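Local structure of tapirin (Caldicellulosiruptor kristjanssonii, 6N2B) at residues T354-Q359 / T375-A380; E313-G318 / G331-V336. The protein probably binds cellulose through its C-terminal beta-helix domain, which also holds a calcium ion, and so is likely to attach the cell to plant biomass. One frame throughout, in Å; residues are numbered along the deposited sequence.

Interaction 1 (T354-Q359 / T375-A380); sequences TLYCDQ and TLVTRA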
loop_
_atom_site.group_PDB
_atom_site.type_symbol
_atom_site.label_atom_id
_atom_site.label_comp_id
_atom_site.label_asym_id
_atom_site.label_seq_id
_atom_site.Cartn_x
_atom_site.Cartn_y
_atom_site.Cartn_z
ATOM N N THR A 354 -8.321 -0.710 -24.064
ATOM C CA THR A 354 -7.263 -1.091 -24.991
ATOM C C THR A 354 -6.017 -1.460 -24.204
ATOM O O THR A 354 -5.549 -0.676 -23.377
ATOM C CB THR A 354 -6.922 0.034 -25.981
ATOM O OG1 THR A 354 -8.080 0.374 -26.761
ATOM C CG2 THR A 354 -5.829 -0.417 -26.908
ATOM N N LEU A 355 -5.483 -2.644 -24.457
ATOM C CA LEU A 355 -4.173 -3.035 -23.956
ATOM C C LEU A 355 -3.139 -2.875 -25.068
ATOM O O LEU A 355 -3.375 -3.304 -26.201
ATOM C CB LEU A 355 -4.199 -4.484 -23.458
ATOM C CG LEU A 355 -2.823 -5.117 -23.189
ATOM C CD1 LEU A 355 -2.026 -4.267 -22.220
ATOM C CD2 LEU A 355 -2.926 -6.541 -22.656
ATOM N N TYR A 356 -2.004 -2.255 -24.753
ATOM C CA TYR A 356 -0.827 -2.279 -25.616
ATOM C C TYR A 356 0.283 -3.008 -24.886
ATOM O O TYR A 356 0.565 -2.698 -23.728
ATOM C CB TYR A 356 -0.339 -0.878 -25.985
ATOM C CG TYR A 356 -1.398 0.058 -26.527
ATOM C CD1 TYR A 356 -2.289 0.703 -25.664
ATOM C CD2 TYR A 356 -1.494 0.324 -27.900
ATOM C CE1 TYR A 356 -3.249 1.575 -26.141
ATOM C CE2 TYR A 356 -2.460 1.201 -28.392
ATOM C CZ TYR A 356 -3.337 1.821 -27.503
ATOM O OH TYR A 356 -4.306 2.682 -27.966
ATOM N N CYS A 357 0.911 -3.970 -25.552
ATOM C CA CYS A 357 2.092 -4.610 -24.998
ATOM C C CYS A 357 3.076 -4.891 -26.117
ATOM O O CYS A 357 2.668 -5.244 -27.221
ATOM C CB CYS A 357 1.748 -5.905 -24.271
ATOM S SG CYS A 357 0.825 -7.114 -25.248
ATOM N N ASP A 358 4.371 -4.715 -25.839
ATOM C CA ASP A 358 5.375 -5.035 -26.845
ATOM C C ASP A 358 5.364 -6.524 -27.153
ATOM O O ASP A 358 5.542 -6.928 -28.308
ATOM C CB ASP A 358 6.761 -4.581 -26.379
ATOM C CG ASP A 358 7.864 -4.923 -27.383
ATOM O OD1 ASP A 358 7.968 -4.233 -28.429
ATOM O OD2 ASP A 358 8.631 -5.886 -27.126
ATOM N N GLN A 359 5.120 -7.354 -26.143
ATOM C CA GLN A 359 5.039 -8.792 -26.331
ATOM C C GLN A 359 3.840 -9.365 -25.587
ATOM O O GLN A 359 3.448 -8.875 -24.521
ATOM C CB GLN A 359 6.315 -9.487 -25.857
ATOM C CG GLN A 359 7.448 -9.362 -26.839
ATOM C CD GLN A 359 8.738 -9.864 -26.271
ATOM O OE1 GLN A 359 8.809 -10.984 -25.744
ATOM N NE2 GLN A 359 9.778 -9.039 -26.361
ATOM N N THR A 375 -9.869 -4.013 -27.311
ATOM C CA THR A 375 -8.803 -4.183 -28.297
ATOM C C THR A 375 -7.480 -4.483 -27.602
ATOM O O THR A 375 -7.076 -3.759 -26.690
ATOM C CB THR A 375 -8.644 -2.928 -29.160
ATOM O OG1 THR A 375 -9.863 -2.657 -29.865
ATOM C CG2 THR A 375 -7.511 -3.114 -30.140
ATOM N N LEU A 376 -6.803 -5.538 -28.043
ATOM C CA LEU A 376 -5.455 -5.860 -27.598
ATOM C C LEU A 376 -4.511 -5.599 -28.759
ATOM O O LEU A 376 -4.776 -6.052 -29.875
ATOM C CB LEU A 376 -5.365 -7.319 -27.143
ATOM C CG LEU A 376 -4.123 -7.774 -26.365
ATOM C CD1 LEU A 376 -4.442 -9.041 -25.589
ATOM C CD2 LEU A 376 -2.910 -8.009 -27.268
ATOM N N VAL A 377 -3.419 -4.876 -28.506
ATOM C CA VAL A 377 -2.456 -4.498 -29.545
ATOM C C VAL A 377 -1.057 -4.905 -29.104
ATOM O O VAL A 377 -0.490 -4.290 -28.193
ATOM C CB VAL A 377 -2.493 -2.998 -29.841
ATOM C CG1 VAL A 377 -1.462 -2.658 -30.901
ATOM C CG2 VAL A 377 -3.873 -2.595 -30.266
ATOM N N THR A 378 -0.483 -5.909 -29.768
ATOM C CA THR A 378 0.840 -6.413 -29.413
ATOM C C THR A 378 1.775 -6.346 -30.613
ATOM O O THR A 378 1.340 -6.421 -31.760
ATOM C CB THR A 378 0.766 -7.859 -28.869
ATOM O OG1 THR A 378 2.016 -8.211 -28.263
ATOM C CG2 THR A 378 0.440 -8.861 -29.978
ATOM N N ARG A 379 3.070 -6.197 -30.347
ATOM C CA ARG A 379 4.066 -6.195 -31.415
ATOM C C ARG A 379 4.556 -7.595 -31.768
ATOM O O ARG A 379 5.015 -7.810 -32.898
ATOM C CB ARG A 379 5.263 -5.305 -31.037
ATOM C CG ARG A 379 4.903 -3.823 -30.938
ATOM C CD ARG A 379 6.118 -2.897 -30.936
ATOM N NE ARG A 379 5.728 -1.504 -30.698
ATOM C CZ ARG A 379 5.856 -0.872 -29.526
ATOM N NH1 ARG A 379 6.370 -1.499 -28.473
ATOM N NH2 ARG A 379 5.468 0.391 -29.401
ATOM N N ALA A 380 4.463 -8.540 -30.833
ATOM C CA ALA A 380 4.817 -9.936 -31.057
ATOM C C ALA A 380 3.970 -10.803 -30.140
ATOM O O ALA A 380 3.526 -10.355 -29.077
ATOM C CB ALA A 380 6.302 -10.199 -30.807
#
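L355 O takes the amide N of V377 at 2.8 Å, one rung of a parallel ladder between successive coils of the beta-helix. T375 O receives L355 N, V377 O receives C357 N at 3.0 Å, and C357 O receives R379 N at 3.3 Å, the strands running 10° from parallel. L355 and L376 lie side by side on the inner face, CD2 of L355 4.1 Å from CG of L376; L355 packs on L339 and L376 on L360, both from another sheet of the coil. On the outer face the ring of Y356 brings CD2 to CB of V377, and also meets F402 from the chain that runs back along the helix. Where both strands turn the corner, D358 and R379 pair in a salt bridge while their side chains cross at about a right angle. CG of D358 is anti to its backbone N (chi1 179°), and from there OD1 meets the edge of the guanidinium, near its plane, with the two planes 51° apart. F402 makes a cation-pi contact with R379, and A400 O accepts from its NH2. OD1 of D358 receives NH1 of R379 at 3.2 Å through its anti lone pair.

Interaction 2 (E313-G318 / G331-V336); sequences EIYSDG and GSIGIV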
loop_
_atom_site.group_PDB
_atom_site.type_symbol
_atom_site.label_atom_id
_atom_site.label_comp_id
_atom_site.label_asym_id
_atom_site.label_seq_id
_atom_site.Cartn_x
_atom_site.Cartn_y
_atom_site.Cartn_z
ATOM N N GLU A 313 -6.313 1.523 -15.190
ATOM C CA GLU A 313 -5.145 1.816 -16.006
ATOM C C GLU A 313 -3.999 1.025 -15.419
ATOM O O GLU A 313 -3.903 0.897 -14.193
ATOM C CB GLU A 313 -4.802 3.304 -16.019
ATOM C CG GLU A 313 -6.016 4.203 -15.946
ATOM C CD GLU A 313 -5.695 5.690 -16.120
ATOM O OE1 GLU A 313 -4.513 6.044 -16.365
ATOM O OE2 GLU A 313 -6.643 6.510 -16.011
ATOM N N ILE A 314 -3.148 0.469 -16.286
ATOM C CA ILE A 314 -1.958 -0.270 -15.858
ATOM C C ILE A 314 -0.820 0.100 -16.796
ATOM O O ILE A 314 -0.960 -0.001 -18.017
ATOM C CB ILE A 314 -2.191 -1.800 -15.824
ATOM C CG1 ILE A 314 -0.873 -2.578 -15.737
ATOM C CG2 ILE A 314 -2.965 -2.271 -17.028
ATOM C CD1 ILE A 314 -0.138 -2.411 -14.428
ATOM N N TYR A 315 0.291 0.555 -16.236
ATOM C CA TYR A 315 1.478 0.883 -17.012
ATOM C C TYR A 315 2.658 0.146 -16.415
ATOM O O TYR A 315 2.840 0.158 -15.195
ATOM C CB TYR A 315 1.752 2.386 -17.014
ATOM C CG TYR A 315 0.540 3.220 -17.346
ATOM C CD1 TYR A 315 0.150 3.409 -18.659
ATOM C CD2 TYR A 315 -0.218 3.815 -16.345
ATOM C CE1 TYR A 315 -0.970 4.181 -18.974
ATOM C CE2 TYR A 315 -1.324 4.591 -16.648
ATOM C CZ TYR A 315 -1.702 4.763 -17.966
ATOM O OH TYR A 315 -2.805 5.513 -18.285
ATOM N N SER A 316 3.461 -0.494 -17.259
ATOM C CA SER A 316 4.542 -1.296 -16.711
ATOM C C SER A 316 5.726 -1.346 -17.658
ATOM O O SER A 316 5.586 -1.721 -18.827
ATOM C CB SER A 316 4.076 -2.712 -16.401
ATOM O OG SER A 316 5.123 -3.418 -15.768
ATOM N N ASP A 317 6.890 -0.976 -17.137
ATOM C CA ASP A 317 8.152 -1.084 -17.852
ATOM C C ASP A 317 8.688 -2.515 -17.870
ATOM O O ASP A 317 9.804 -2.739 -18.357
ATOM C CB ASP A 317 9.179 -0.132 -17.230
ATOM C CG ASP A 317 8.859 1.336 -17.502
ATOM O OD1 ASP A 317 7.988 1.608 -18.355
ATOM O OD2 ASP A 317 9.476 2.227 -16.874
ATOM N N GLY A 318 7.904 -3.472 -17.356
ATOM C CA GLY A 318 8.282 -4.871 -17.250
ATOM C C GLY A 318 7.143 -5.815 -17.598
ATOM O O GLY A 318 6.217 -5.437 -18.318
ATOM N N GLY A 331 -9.681 -2.291 -17.075
ATOM C CA GLY A 331 -10.954 -1.625 -17.282
ATOM C C GLY A 331 -10.946 -0.568 -18.361
ATOM O O GLY A 331 -11.978 -0.325 -18.995
ATOM N N SER A 332 -9.796 0.058 -18.608
ATOM C CA SER A 332 -9.762 1.151 -19.568
ATOM C C SER A 332 -8.509 1.175 -20.452
ATOM O O SER A 332 -8.633 1.329 -21.672
ATOM C CB SER A 332 -9.926 2.475 -18.831
ATOM O OG SER A 332 -9.956 3.552 -19.740
ATOM N N ILE A 333 -7.303 1.038 -19.892
ATOM C CA ILE A 333 -6.094 1.126 -20.722
ATOM C C ILE A 333 -4.942 0.361 -20.081
ATOM O O ILE A 333 -4.827 0.276 -18.855
ATOM C CB ILE A 333 -5.711 2.603 -20.996
ATOM C CG1 ILE A 333 -4.673 2.693 -22.107
ATOM C CG2 ILE A 333 -5.201 3.253 -19.745
ATOM C CD1 ILE A 333 -4.469 4.109 -22.620
ATOM N N GLY A 334 -4.085 -0.198 -20.925
ATOM C CA GLY A 334 -2.866 -0.839 -20.484
ATOM C C GLY A 334 -1.728 -0.567 -21.450
ATOM O O GLY A 334 -1.918 -0.606 -22.672
ATOM N N ILE A 335 -0.551 -0.247 -20.907
ATOM C CA ILE A 335 0.678 -0.111 -21.681
ATOM C C ILE A 335 1.794 -0.796 -20.916
ATOM O O ILE A 335 2.304 -0.249 -19.934
ATOM C CB ILE A 335 1.051 1.356 -21.937
ATOM C CG1 ILE A 335 -0.151 2.153 -22.429
ATOM C CG2 ILE A 335 2.213 1.416 -22.902
ATOM C CD1 ILE A 335 0.123 3.640 -22.589
ATOM N N VAL A 336 2.181 -1.994 -21.348
ATOM C CA VAL A 336 3.148 -2.809 -20.625
ATOM C C VAL A 336 4.187 -3.332 -21.606
ATOM O O VAL A 336 3.980 -3.341 -22.818
ATOM C CB VAL A 336 2.481 -3.984 -19.875
ATOM C CG1 VAL A 336 1.231 -3.520 -19.180
ATOM C CG2 VAL A 336 2.181 -5.132 -20.825
#
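Two successive coils of the parallel beta-helix stack here, strand 314-316 against strand 333-336, close to the corner where the first turns away at D317. I333 O accepts from I314 N, I314 O from I335 N, and I335 O from S316 N; the middle bond, 2.9 Å from I335 N to I314 O, is also the straightest, at 163°. Y315 carries much of the outer face. Its CG lies anti to its own carbonyl carbon (chi1 -49°), and from there the ring presents an edge to I335, with CE1 3.8 Å from CD1 of I335. The hydroxyl end reaches back over the preceding pair: OH of Y315 sits 3.6 Å from CG2 of I333, and it donates to OE1 of E313 over 2.6 Å, meeting that oxygen from above the carboxylate plane. CB of E313 touches the same CG2 of I333 at 3.7 Å, on the same side as OH of Y315. Y405 and P406 pack on Y315 from the returning chain. An alanine in place of Y315 would probably leave the E313 carboxylate without its hydroxyl mate and open a gap beside I333 and I335. On the inner face, CG1 of I314 meets CG1 of V336 at 4.1 Å. OG of S316 accepts from G318 N in an ST turn and bonds OG1 of T296 in the coil before. With both partners it can stay buried beside the aliphatic inner face, and the bond to E313 probably fixes how the Y315 ring lies against I333 and I335.

How the interactions relate
The centres of the two contacts lie 10 Å apart on one face of the beta-helix, and interaction 2 closes along the chain before interaction 1 opens. Four consecutive strands of a longer row, 314-316, 333-336, 354-357 and 375-378, carry them, and the contacts are alternate joints in it. The joint between them is made by strands 333-336 and 354-357: Y356 N lies 2.7 Å from G334 O and T354 O 2.9 Å from G334 N, both probable hydrogen bonds, while CB of C357 packs on CG2 of V336. Backbone pairing therefore continues from coil to coil, well away from the calcium site, giving the elongated body of this cellulose-binding domain.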